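PDB 2Y2W: arabinofuranosidase, which hydrolyses terminal alpha-(1->5)-linked L-arabinofuranosyl residues of arabinans and also acts on arabinoxylan, helping to break down plant cell walls. Local coordinates for residues G78-S83 with N90-D95; K208-G213 with S246-V251; I466-T471 with L481-R486. All coordinates share one frame; numbering follows the deposited sequence.

How the interactions relate
All three contacts are mostly buried, yet each belongs to a different part of the chain. Interaction 2 lies in the parallel eight-stranded barrel and joins neighbouring strands, 209-212 and 249-252, through backbone bonds flanked by Trp, Met and Leu packing. Interaction 3, about 33 Å from it between centres, is a hairpin of the C-terminal beta domain, its backbone bonds antiparallel and its packing an alanine pair with Leu and Val. Interaction 1 ties the end of helix 75-79 and the loop after it to the residues leading into helix 94-103; there two backbone bonds share the work with a charged network around Arg-93, and Pro-82 reaches the surface. Its nearest atoms are about 16 Å from interaction 2.

Interaction 1: residues G78-S83 with N90-D95; sequences GIYEPS and NGFRQD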
ATOM      1  N   GLY D  78     -14.922  15.264  28.741  1.00 27.62           N
ATOM      2  CA  GLY D  78     -16.271  15.021  28.252  1.00 27.73           C
ATOM      3  C   GLY D  78     -16.862  13.801  28.919  1.00 27.81           C
ATOM      4  O   GLY D  78     -17.496  13.904  29.969  1.00 27.96           O
ATOM      5  N   ILE D  79     -16.650  12.639  28.310  1.00 27.81           N
ATOM      6  CA  ILE D  79     -17.110  11.379  28.887  1.00 27.73           C
ATOM      7  C   ILE D  79     -16.110  10.820  29.905  1.00 27.78           C
ATOM      8  O   ILE D  79     -16.485  10.049  30.787  1.00 27.88           O
ATOM      9  CB  ILE D  79     -17.428  10.319  27.801  1.00 27.69           C
ATOM     10  CG1 ILE D  79     -16.186  10.005  26.955  1.00 27.58           C
ATOM     11  CG2 ILE D  79     -18.597  10.784  26.930  1.00 27.49           C
ATOM     12  CD1 ILE D  79     -16.214   8.641  26.292  1.00 27.29           C
ATOM     13  N   TYR D  80     -14.847  11.226  29.785  1.00 27.75           N
ATOM     14  CA  TYR D  80     -13.788  10.735  30.662  1.00 27.77           C
ATOM     15  C   TYR D  80     -13.124  11.871  31.440  1.00 27.93           C
ATOM     16  O   TYR D  80     -12.555  12.792  30.850  1.00 28.03           O
ATOM     17  CB  TYR D  80     -12.753   9.958  29.842  1.00 27.61           C
ATOM     18  CG  TYR D  80     -11.651   9.313  30.648  1.00 27.04           C
ATOM     19  CD1 TYR D  80     -11.889   8.153  31.383  1.00 26.70           C
ATOM     20  CD2 TYR D  80     -10.364   9.852  30.662  1.00 26.72           C
ATOM     21  CE1 TYR D  80     -10.874   7.549  32.122  1.00 26.58           C
ATOM     22  CE2 TYR D  80      -9.343   9.256  31.395  1.00 26.31           C
ATOM     23  CZ  TYR D  80      -9.606   8.104  32.118  1.00 26.50           C
ATOM     24  OH  TYR D  80      -8.605   7.509  32.845  1.00 26.88           O
ATOM     25  N   GLU D  81     -13.214  11.797  32.766  1.00 28.15           N
ATOM     26  CA  GLU D  81     -12.609  12.785  33.662  1.00 28.47           C
ATOM     27  C   GLU D  81     -12.502  12.173  35.059  1.00 28.71           C
ATOM     28  O   GLU D  81     -13.411  12.327  35.869  1.00 28.76           O
ATOM     29  CB  GLU D  81     -13.442  14.076  33.690  1.00 28.42           C
ATOM     30  CG  GLU D  81     -12.684  15.312  34.163  1.00 28.45           C
ATOM     31  CD  GLU D  81     -13.474  16.607  33.997  1.00 28.63           C
ATOM     32  OE1 GLU D  81     -14.345  16.681  33.103  1.00 28.44           O
ATOM     33  OE2 GLU D  81     -13.211  17.561  34.761  1.00 28.81           O
ATOM     34  N   PRO D  82     -11.388  11.464  35.339  1.00 29.05           N
ATOM     35  CA  PRO D  82     -11.212  10.666  36.563  1.00 29.27           C
ATOM     36  C   PRO D  82     -11.302  11.456  37.870  1.00 29.56           C
ATOM     37  O   PRO D  82     -11.692  10.899  38.901  1.00 29.64           O
ATOM     38  CB  PRO D  82      -9.800  10.091  36.409  1.00 29.24           C
ATOM     39  CG  PRO D  82      -9.510  10.161  34.955  1.00 29.31           C
ATOM     40  CD  PRO D  82     -10.197  11.396  34.475  1.00 29.18           C
ATOM     41  N   SER D  83     -10.942  12.735  37.820  1.00 29.86           N
ATOM     42  CA  SER D  83     -10.911  13.586  39.004  1.00 30.08           C
ATOM     43  C   SER D  83     -12.205  14.376  39.199  1.00 30.22           C
ATOM     44  O   SER D  83     -12.293  15.213  40.099  1.00 30.32           O
ATOM     45  CB  SER D  83      -9.718  14.542  38.931  1.00 30.04           C
ATOM     46  OG  SER D  83      -9.866  15.441  37.846  1.00 30.21           O
ATOM     47  N   ASN D  90     -14.008   3.684  36.833  1.00 31.53           N
ATOM     48  CA  ASN D  90     -13.272   3.735  35.567  1.00 31.33           C
ATOM     49  C   ASN D  90     -12.929   5.156  35.120  1.00 31.09           C
ATOM     50  O   ASN D  90     -12.196   5.346  34.147  1.00 31.08           O
ATOM     51  CB  ASN D  90     -14.046   3.013  34.461  1.00 31.40           C
ATOM     52  CG  ASN D  90     -14.068   1.510  34.646  1.00 31.71           C
ATOM     53  OD1 ASN D  90     -13.043   0.886  34.933  1.00 32.50           O
ATOM     54  ND2 ASN D  90     -15.238   0.916  34.469  1.00 31.79           N
ATOM     55  N   GLY D  91     -13.471   6.144  35.829  1.00 30.75           N
ATOM     56  CA  GLY D  91     -13.195   7.548  35.548  1.00 30.38           C
ATOM     57  C   GLY D  91     -14.143   8.197  34.555  1.00 30.20           C
ATOM     58  O   GLY D  91     -13.831   9.249  33.998  1.00 30.12           O
ATOM     59  N   PHE D  92     -15.296   7.571  34.329  1.00 30.06           N
ATOM     60  CA  PHE D  92     -16.323   8.151  33.466  1.00 30.02           C
ATOM     61  C   PHE D  92     -17.240   9.064  34.268  1.00 30.01           C
ATOM     62  O   PHE D  92     -17.666   8.712  35.372  1.00 29.97           O
ATOM     63  CB  PHE D  92     -17.155   7.069  32.765  1.00 30.03           C
ATOM     64  CG  PHE D  92     -16.340   6.024  32.051  1.00 29.83           C
ATOM     65  CD1 PHE D  92     -15.304   6.382  31.192  1.00 29.48           C
ATOM     66  CD2 PHE D  92     -16.629   4.672  32.222  1.00 29.93           C
ATOM     67  CE1 PHE D  92     -14.558   5.414  30.534  1.00 29.48           C
ATOM     68  CE2 PHE D  92     -15.887   3.693  31.562  1.00 30.12           C
ATOM     69  CZ  PHE D  92     -14.849   4.067  30.718  1.00 29.53           C
ATOM     70  N   ARG D  93     -17.542  10.231  33.706  1.00 29.96           N
ATOM     71  CA  ARG D  93     -18.436  11.192  34.346  1.00 29.93           C
ATOM     72  C   ARG D  93     -19.868  10.679  34.336  1.00 29.95           C
ATOM     73  O   ARG D  93     -20.422  10.394  33.273  1.00 30.05           O
ATOM     74  CB  ARG D  93     -18.363  12.549  33.645  1.00 29.88           C
ATOM     75  CG  ARG D  93     -17.201  13.417  34.088  1.00 29.84           C
ATOM     76  CD  ARG D  93     -17.143  14.729  33.310  1.00 29.72           C
ATOM     77  NE  ARG D  93     -18.211  15.655  33.684  1.00 29.75           N
ATOM     78  CZ  ARG D  93     -18.175  16.971  33.486  1.00 29.93           C
ATOM     79  NH1 ARG D  93     -17.116  17.544  32.924  1.00 29.71           N
ATOM     80  NH2 ARG D  93     -19.201  17.721  33.862  1.00 30.26           N
ATOM     81  N   GLN D  94     -20.461  10.562  35.521  1.00 29.97           N
ATOM     82  CA  GLN D  94     -21.832  10.066  35.643  1.00 29.93           C
ATOM     83  C   GLN D  94     -22.858  11.097  35.193  1.00 29.78           C
ATOM     84  O   GLN D  94     -23.882  10.736  34.616  1.00 29.86           O
ATOM     85  CB  GLN D  94     -22.132   9.589  37.071  1.00 29.97           C
ATOM     86  CG  GLN D  94     -23.398   8.727  37.206  1.00 30.00           C
ATOM     87  CD  GLN D  94     -23.377   7.478  36.326  1.00 30.10           C
ATOM     88  OE1 GLN D  94     -22.501   6.622  36.451  1.00 29.82           O
ATOM     89  NE2 GLN D  94     -24.357   7.372  35.436  1.00 30.24           N
ATOM     90  N   ASP D  95     -22.581  12.374  35.449  1.00 29.74           N
ATOM     91  CA  ASP D  95     -23.493  13.445  35.038  1.00 29.87           C
ATOM     92  C   ASP D  95     -23.658  13.492  33.519  1.00 29.80           C
ATOM     93  O   ASP D  95     -24.746  13.779  33.012  1.00 29.97           O
ATOM     94  CB  ASP D  95     -23.068  14.811  35.607  1.00 29.89           C
ATOM     95  CG  ASP D  95     -21.650  15.223  35.205  1.00 30.48           C
ATOM     96  OD1 ASP D  95     -20.936  14.435  34.544  1.00 30.88           O
ATOM     97  OD2 ASP D  95     -21.250  16.353  35.562  1.00 30.67           O
TER
HETATM   98  O   HOH W   1     -19.119   9.635  31.056  1.00 17.74           O
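Asn-90 meets the Tyr-80 ring through its backbone: Asn-90 O lies 3.3 Å from Tyr-80 CE1, at the ring edge. Gly-91 O accepts Glu-81 N at 2.9 Å. A CB on Gly-91 would run into Tyr-80 CE1 and Pro-82 CG, and its backbone angles favour glycine. Phe-92 places CD1 3.9 Å from Tyr-80 CD1, near the tyrosine plane, while Trp-155 of helix 149-159 meets the phenylalanine edge-to-face. The backbones of Tyr-80 and Phe-92 form a single beta bridge, which fastens the loop leaving helix 75-79 to the lead-in of helix 94-103. Arg-93, at the N-cap position, gives its backbone N to Ile-79 O, and a water donates to both Ile-79 O and Arg-93 O. The Arg-93 side chain runs alongside Glu-81 and bends where chi3 (72°) turns NE off the line of the chain; NH1 then donates to Glu-81 OE1 at 2.9 Å, the two flat groups turned 75° apart. NH1 also donates to Glu-420 O, and Glu-81 OE2 accepts His-422 N. An alanine here would probably leave Glu-81 OE1 and the Asp-95 carboxylate without their shared cation. Asp-95 is gripped side-on, Arg-93 NE reaching its OD1 at 3.1 Å and Arg-93 NH2 its OD2 at 3.0 Å.

Interaction 2: residues K208-G213 with S246-V251; sequences KMWCIG and SGLELV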
ATOM      1  N   LYS D 208     -21.025  -5.259  15.966  1.00 26.61           N
ATOM      2  CA  LYS D 208     -21.634  -5.603  14.678  1.00 26.76           C
ATOM      3  C   LYS D 208     -21.294  -4.611  13.571  1.00 26.67           C
ATOM      4  O   LYS D 208     -20.863  -5.004  12.483  1.00 26.78           O
ATOM      5  CB  LYS D 208     -23.156  -5.664  14.816  1.00 26.90           C
ATOM      6  CG  LYS D 208     -23.743  -7.053  14.958  1.00 27.69           C
ATOM      7  CD  LYS D 208     -25.264  -6.965  15.061  1.00 28.56           C
ATOM      8  CE  LYS D 208     -25.922  -8.322  14.881  1.00 29.15           C
ATOM      9  NZ  LYS D 208     -27.409  -8.209  14.867  1.00 30.01           N
ATOM     10  N   MET D 209     -21.505  -3.329  13.856  1.00 26.60           N
ATOM     11  CA  MET D 209     -21.392  -2.276  12.854  1.00 26.56           C
ATOM     12  C   MET D 209     -19.997  -1.646  12.844  1.00 26.20           C
ATOM     13  O   MET D 209     -19.522  -1.139  13.865  1.00 26.00           O
ATOM     14  CB  MET D 209     -22.476  -1.217  13.082  1.00 26.80           C
ATOM     15  CG  MET D 209     -22.803  -0.373  11.868  1.00 27.51           C
ATOM     16  SD  MET D 209     -24.297   0.593  12.146  1.00 29.68           S
ATOM     17  CE  MET D 209     -24.292   1.657  10.705  1.00 28.61           C
ATOM     18  N   TRP D 210     -19.357  -1.691  11.677  1.00 25.81           N
ATOM     19  CA  TRP D 210     -17.993  -1.198  11.500  1.00 25.58           C
ATOM     20  C   TRP D 210     -17.908  -0.200  10.354  1.00 25.59           C
ATOM     21  O   TRP D 210     -18.492  -0.415   9.290  1.00 25.68           O
ATOM     22  CB  TRP D 210     -17.030  -2.355  11.215  1.00 25.36           C
ATOM     23  CG  TRP D 210     -16.844  -3.320  12.345  1.00 24.90           C
ATOM     24  CD1 TRP D 210     -17.760  -4.212  12.823  1.00 24.42           C
ATOM     25  CD2 TRP D 210     -15.654  -3.515  13.121  1.00 24.47           C
ATOM     26  NE1 TRP D 210     -17.223  -4.935  13.859  1.00 24.29           N
ATOM     27  CE2 TRP D 210     -15.931  -4.530  14.060  1.00 24.15           C
ATOM     28  CE3 TRP D 210     -14.382  -2.928  13.115  1.00 24.46           C
ATOM     29  CZ2 TRP D 210     -14.985  -4.972  14.982  1.00 24.07           C
ATOM     30  CZ3 TRP D 210     -13.444  -3.367  14.032  1.00 24.28           C
ATOM     31  CH2 TRP D 210     -13.750  -4.380  14.954  1.00 24.16           C
ATOM     32  N   CYS D 211     -17.169   0.883  10.574  1.00 25.54           N
ATOM     33  CA  CYS D 211     -16.892   1.857   9.523  1.00 25.64           C
ATOM     34  C   CYS D 211     -15.499   1.641   8.940  1.00 25.74           C
ATOM     35  O   CYS D 211     -14.490   1.781   9.638  1.00 25.65           O
ATOM     36  CB  CYS D 211     -17.036   3.285  10.051  1.00 25.56           C
ATOM     37  SG  CYS D 211     -18.687   3.666  10.640  1.00 25.53           S
ATOM     38  N   ILE D 212     -15.456   1.289   7.660  1.00 25.85           N
ATOM     39  CA  ILE D 212     -14.198   1.040   6.974  1.00 26.08           C
ATOM     40  C   ILE D 212     -13.599   2.367   6.507  1.00 26.23           C
ATOM     41  O   ILE D 212     -13.858   2.834   5.392  1.00 26.24           O
ATOM     42  CB  ILE D 212     -14.372   0.033   5.810  1.00 26.17           C
ATOM     43  CG1 ILE D 212     -15.100  -1.221   6.306  1.00 26.17           C
ATOM     44  CG2 ILE D 212     -13.020  -0.351   5.220  1.00 26.14           C
ATOM     45  CD1 ILE D 212     -15.804  -2.004   5.231  1.00 26.52           C
ATOM     46  N   GLY D 213     -12.809   2.974   7.388  1.00 26.40           N
ATOM     47  CA  GLY D 213     -12.188   4.263   7.122  1.00 26.47           C
ATOM     48  C   GLY D 213     -13.092   5.428   7.448  1.00 26.65           C
ATOM     49  O   GLY D 213     -14.253   5.242   7.827  1.00 26.58           O
ATOM     50  N   SER D 246     -19.716 -13.432   9.383  1.00 27.90           N
ATOM     51  CA  SER D 246     -20.878 -13.209   8.520  1.00 28.00           C
ATOM     52  C   SER D 246     -21.796 -12.123   9.073  1.00 27.94           C
ATOM     53  O   SER D 246     -22.296 -11.288   8.324  1.00 27.91           O
ATOM     54  CB  SER D 246     -21.674 -14.505   8.343  1.00 28.01           C
ATOM     55  OG  SER D 246     -20.883 -15.518   7.751  1.00 28.29           O
ATOM     56  N   GLY D 247     -21.994 -12.139  10.392  1.00 28.03           N
ATOM     57  CA  GLY D 247     -22.946 -11.255  11.062  1.00 28.09           C
ATOM     58  C   GLY D 247     -22.579  -9.782  11.121  1.00 28.14           C
ATOM     59  O   GLY D 247     -23.343  -8.977  11.661  1.00 28.24           O
ATOM     60  N   LEU D 248     -21.420  -9.423  10.569  1.00 28.09           N
ATOM     61  CA  LEU D 248     -20.968  -8.036  10.567  1.00 28.04           C
ATOM     62  C   LEU D 248     -21.790  -7.172   9.623  1.00 28.06           C
ATOM     63  O   LEU D 248     -22.283  -7.649   8.600  1.00 28.19           O
ATOM     64  CB  LEU D 248     -19.489  -7.935  10.188  1.00 27.99           C
ATOM     65  CG  LEU D 248     -18.403  -8.415  11.156  1.00 28.02           C
ATOM     66  CD1 LEU D 248     -17.040  -8.031  10.604  1.00 27.92           C
ATOM     67  CD2 LEU D 248     -18.584  -7.873  12.577  1.00 27.87           C
ATOM     68  N   GLU D 249     -21.930  -5.899   9.980  1.00 28.04           N
ATOM     69  CA  GLU D 249     -22.604  -4.917   9.142  1.00 28.07           C
ATOM     70  C   GLU D 249     -21.626  -3.783   8.842  1.00 28.02           C
ATOM     71  O   GLU D 249     -21.257  -3.018   9.731  1.00 27.97           O
ATOM     72  CB  GLU D 249     -23.878  -4.411   9.825  1.00 28.07           C
ATOM     73  CG  GLU D 249     -24.852  -5.532  10.196  1.00 28.62           C
ATOM     74  CD  GLU D 249     -26.092  -5.048  10.929  1.00 29.33           C
ATOM     75  OE1 GLU D 249     -25.983  -4.112  11.752  1.00 28.86           O
ATOM     76  OE2 GLU D 249     -27.179  -5.622  10.687  1.00 29.85           O
ATOM     77  N   LEU D 250     -21.208  -3.689   7.582  1.00 28.05           N
ATOM     78  CA  LEU D 250     -20.059  -2.862   7.203  1.00 28.05           C
ATOM     79  C   LEU D 250     -20.418  -1.595   6.432  1.00 28.10           C
ATOM     80  O   LEU D 250     -21.223  -1.626   5.498  1.00 27.91           O
ATOM     81  CB  LEU D 250     -19.049  -3.701   6.417  1.00 28.01           C
ATOM     82  CG  LEU D 250     -18.576  -4.978   7.121  1.00 28.19           C
ATOM     83  CD1 LEU D 250     -17.813  -5.876   6.163  1.00 28.32           C
ATOM     84  CD2 LEU D 250     -17.739  -4.664   8.356  1.00 27.72           C
ATOM     85  N   VAL D 251     -19.794  -0.490   6.835  1.00 28.30           N
ATOM     86  CA  VAL D 251     -20.073   0.834   6.274  1.00 28.61           C
ATOM     87  C   VAL D 251     -18.912   1.325   5.410  1.00 28.85           C
ATOM     88  O   VAL D 251     -17.770   1.396   5.872  1.00 28.75           O
ATOM     89  CB  VAL D 251     -20.344   1.887   7.386  1.00 28.55           C
ATOM     90  CG1 VAL D 251     -20.874   3.185   6.785  1.00 28.34           C
ATOM     91  CG2 VAL D 251     -21.313   1.347   8.430  1.00 28.45           C
TER
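Lys-208 and Glu-249 begin a ladder of four backbone hydrogen bonds, with Glu-249 N 2.9 Å from Lys-208 O in a nearly straight N-H...O (178°), although the donor stands above the carbonyl plane. Trp-210 serves both ways: its N-H goes to Glu-249 O and its carbonyl O takes Val-251 N at 2.8 Å. Ile-212 N closes the series on Val-251 O. Met-209 CA lies 3.2 Å from Glu-249 O, a CA-H...O contact. The strands run parallel, 27° apart, as adjacent members of the (beta/alpha)8 barrel, and helix 227-244 makes the beta-alpha-beta crossover between them. Strand 209-212 leads through Gly-213 to Asn-214 and Glu-215, by similarity a substrate-binding residue and the proton donor/acceptor; the Cys-211 side chain is about 7 Å from that of Asn-214. Apolar contacts fall on two faces. In the barrel interior, beside Asp-339, Met-209 has CG anti to the backbone N (chi1 -158°) and an extended chain beyond, bringing CE to 3.8 Å from Val-251 CG2. On the other face, where Leu-181 of helix 174-185 and Met-241 of helix 227-244 touch Trp-210, Leu-248 CD2 sits 3.8 Å from Trp-210 CD1; NE1 beside it donates to Ile-207 O. Leu-250 CD2 packs 3.7 Å from Trp-210 CB. Glu-249 OE1 forms a salt bridge with Arg-62 NH2.

Interaction 3: residues I466-T471 with L481-R486; sequences IDAVVT and LLAVNR
Ala-468 and Ala-483 face each other across a beta hairpin of the C-terminal domain, their CB atoms 3.8 Å apart in a non-hydrogen-bonded pair. Strands 462-473 and 478-485 run antiparallel here (170°), in a mixed sheet that 444-456 and 558-564 extend. Backbone bonds come in two doublets: Asp-467 and Val-484 exchange N-H and C=O, the shorter bond putting Val-484 N 2.8 Å from Asp-467 O, and Val-469 and Leu-482 do the same. CA-H...O contacts lie between them, among them Ala-468 CA at 3.2 Å from Leu-482 O. Apolar packing uses both faces. With the alanines, Leu-481 has CG anti to the backbone N (chi1 167°), and chi2 (71°) sets CD1 3.8 Å from Val-470 CG2 and 3.2 Å from Val-469 O. On the face covered by helix 382-397, whose Ile-393 and Lys-397 meet Val-469 and Asp-467, Val-469 CG2 touches Leu-482 CB at 3.8 Å. Near the end of strand 478-485 polar side chains lie on both faces. Arg-486 carries its guanidinium over Asp-467 CB, but Arg-486 NH1 forms its salt bridge with Glu-308 OE2; Asp-467 OD2 stays 4.4 Å from Arg-486 NH2, well out of the guanidinium plane. On the alanine face Asn-485 gives ND2 to Pro-555 O, while its OD1 rests 3.4 Å from Ile-466 CD1.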
ATOM      1  N   ILE D 466     -43.782  25.009   6.630  1.00 55.40           N
ATOM      2  CA  ILE D 466     -44.061  23.953   7.601  1.00 55.30           C
ATOM      3  C   ILE D 466     -43.575  22.598   7.084  1.00 55.28           C
ATOM      4  O   ILE D 466     -43.753  22.270   5.907  1.00 55.27           O
ATOM      5  CB  ILE D 466     -45.577  23.893   7.974  1.00 55.30           C
ATOM      6  CG1 ILE D 466     -46.098  25.272   8.412  1.00 55.23           C
ATOM      7  CG2 ILE D 466     -45.852  22.836   9.053  1.00 55.30           C
ATOM      8  CD1 ILE D 466     -45.454  25.846   9.682  1.00 55.00           C
ATOM      9  N   ASP D 467     -42.952  21.830   7.977  1.00 55.24           N
ATOM     10  CA  ASP D 467     -42.465  20.483   7.689  1.00 55.17           C
ATOM     11  C   ASP D 467     -42.725  19.593   8.907  1.00 55.13           C
ATOM     12  O   ASP D 467     -42.484  20.020  10.039  1.00 55.10           O
ATOM     13  CB  ASP D 467     -40.968  20.530   7.361  1.00 55.18           C
ATOM     14  CG  ASP D 467     -40.449  19.231   6.762  1.00 55.19           C
ATOM     15  OD1 ASP D 467     -41.258  18.434   6.237  1.00 55.12           O
ATOM     16  OD2 ASP D 467     -39.219  19.015   6.813  1.00 55.41           O
ATOM     17  N   ALA D 468     -43.213  18.370   8.682  1.00 55.16           N
ATOM     18  CA  ALA D 468     -43.654  17.498   9.783  1.00 55.15           C
ATOM     19  C   ALA D 468     -43.554  15.986   9.531  1.00 55.19           C
ATOM     20  O   ALA D 468     -43.593  15.531   8.384  1.00 55.18           O
ATOM     21  CB  ALA D 468     -45.081  17.865  10.197  1.00 55.17           C
ATOM     22  N   VAL D 469     -43.425  15.225  10.623  1.00 55.26           N
ATOM     23  CA  VAL D 469     -43.509  13.753  10.613  1.00 55.38           C
ATOM     24  C   VAL D 469     -44.505  13.224  11.636  1.00 55.46           C
ATOM     25  O   VAL D 469     -44.727  13.840  12.679  1.00 55.44           O
ATOM     26  CB  VAL D 469     -42.159  13.052  10.927  1.00 55.38           C
ATOM     27  CG1 VAL D 469     -41.331  12.888   9.684  1.00 55.45           C
ATOM     28  CG2 VAL D 469     -41.389  13.772  12.036  1.00 55.46           C
ATOM     29  N   VAL D 470     -45.080  12.062  11.338  1.00 55.66           N
ATOM     30  CA  VAL D 470     -45.949  11.362  12.279  1.00 55.87           C
ATOM     31  C   VAL D 470     -45.419   9.949  12.526  1.00 56.00           C
ATOM     32  O   VAL D 470     -45.232   9.175  11.586  1.00 55.97           O
ATOM     33  CB  VAL D 470     -47.416  11.291  11.775  1.00 55.85           C
ATOM     34  CG1 VAL D 470     -48.298  10.542  12.771  1.00 55.85           C
ATOM     35  CG2 VAL D 470     -47.973  12.686  11.525  1.00 55.84           C
ATOM     36  N   THR D 471     -45.163   9.633  13.793  1.00 56.20           N
ATOM     37  CA  THR D 471     -44.803   8.272  14.190  1.00 56.45           C
ATOM     38  C   THR D 471     -45.934   7.649  15.002  1.00 56.67           C
ATOM     39  O   THR D 471     -46.525   8.304  15.867  1.00 56.73           O
ATOM     40  CB  THR D 471     -43.473   8.211  14.973  1.00 56.39           C
ATOM     41  OG1 THR D 471     -43.441   9.247  15.962  1.00 56.43           O
ATOM     42  CG2 THR D 471     -42.293   8.381  14.030  1.00 56.32           C
ATOM     43  N   LEU D 481     -46.242  13.466  16.952  1.00 56.30           N
ATOM     44  CA  LEU D 481     -46.100  14.397  15.834  1.00 56.19           C
ATOM     45  C   LEU D 481     -45.000  15.419  16.113  1.00 56.07           C
ATOM     46  O   LEU D 481     -44.996  16.076  17.158  1.00 55.96           O
ATOM     47  CB  LEU D 481     -47.426  15.115  15.537  1.00 56.23           C
ATOM     48  CG  LEU D 481     -47.401  16.344  14.613  1.00 56.27           C
ATOM     49  CD1 LEU D 481     -47.139  15.961  13.160  1.00 56.42           C
ATOM     50  CD2 LEU D 481     -48.692  17.137  14.718  1.00 56.45           C
ATOM     51  N   LEU D 482     -44.074  15.541  15.166  1.00 55.99           N
ATOM     52  CA  LEU D 482     -43.021  16.551  15.218  1.00 55.89           C
ATOM     53  C   LEU D 482     -43.180  17.488  14.028  1.00 55.91           C
ATOM     54  O   LEU D 482     -43.300  17.031  12.891  1.00 55.83           O
ATOM     55  CB  LEU D 482     -41.636  15.896  15.190  1.00 55.81           C
ATOM     56  CG  LEU D 482     -41.269  14.874  16.272  1.00 55.53           C
ATOM     57  CD1 LEU D 482     -40.182  13.935  15.774  1.00 55.24           C
ATOM     58  CD2 LEU D 482     -40.839  15.558  17.558  1.00 55.26           C
ATOM     59  N   ALA D 483     -43.191  18.794  14.293  1.00 55.98           N
ATOM     60  CA  ALA D 483     -43.357  19.792  13.234  1.00 56.13           C
ATOM     61  C   ALA D 483     -42.451  21.008  13.417  1.00 56.23           C
ATOM     62  O   ALA D 483     -42.143  21.403  14.541  1.00 56.22           O
ATOM     63  CB  ALA D 483     -44.817  20.221  13.122  1.00 56.14           C
ATOM     64  N   VAL D 484     -42.038  21.595  12.296  1.00 56.41           N
ATOM     65  CA  VAL D 484     -41.123  22.736  12.291  1.00 56.64           C
ATOM     66  C   VAL D 484     -41.672  23.898  11.456  1.00 56.81           C
ATOM     67  O   VAL D 484     -42.261  23.687  10.394  1.00 56.73           O
ATOM     68  CB  VAL D 484     -39.704  22.307  11.797  1.00 56.63           C
ATOM     69  CG1 VAL D 484     -38.937  23.473  11.178  1.00 56.69           C
ATOM     70  CG2 VAL D 484     -38.903  21.710  12.944  1.00 56.68           C
ATOM     71  N   ASN D 485     -41.491  25.117  11.962  1.00 57.10           N
ATOM     72  CA  ASN D 485     -41.790  26.334  11.208  1.00 57.39           C
ATOM     73  C   ASN D 485     -40.500  26.983  10.711  1.00 57.61           C
ATOM     74  O   ASN D 485     -39.683  27.449  11.510  1.00 57.58           O
ATOM     75  CB  ASN D 485     -42.602  27.320  12.057  1.00 57.33           C
ATOM     76  CG  ASN D 485     -43.075  28.532  11.265  1.00 57.30           C
ATOM     77  OD1 ASN D 485     -43.255  28.467  10.046  1.00 57.30           O
ATOM     78  ND2 ASN D 485     -43.280  29.644  11.958  1.00 56.93           N
ATOM     79  N   ARG D 486     -40.329  27.008   9.391  1.00 58.02           N
ATOM     80  CA  ARG D 486     -39.079  27.461   8.771  1.00 58.43           C
ATOM     81  C   ARG D 486     -39.050  28.948   8.396  1.00 58.84           C
ATOM     82  O   ARG D 486     -37.981  29.489   8.104  1.00 58.89           O
ATOM     83  CB  ARG D 486     -38.734  26.592   7.555  1.00 58.34           C
ATOM     84  CG  ARG D 486     -38.310  25.174   7.914  1.00 58.08           C
ATOM     85  CD  ARG D 486     -37.774  24.413   6.714  1.00 57.59           C
ATOM     86  NE  ARG D 486     -38.836  23.838   5.892  1.00 57.40           N
ATOM     87  CZ  ARG D 486     -38.634  23.016   4.866  1.00 57.17           C
ATOM     88  NH1 ARG D 486     -37.403  22.659   4.519  1.00 56.93           N
ATOM     89  NH2 ARG D 486     -39.668  22.547   4.182  1.00 57.01           N
TER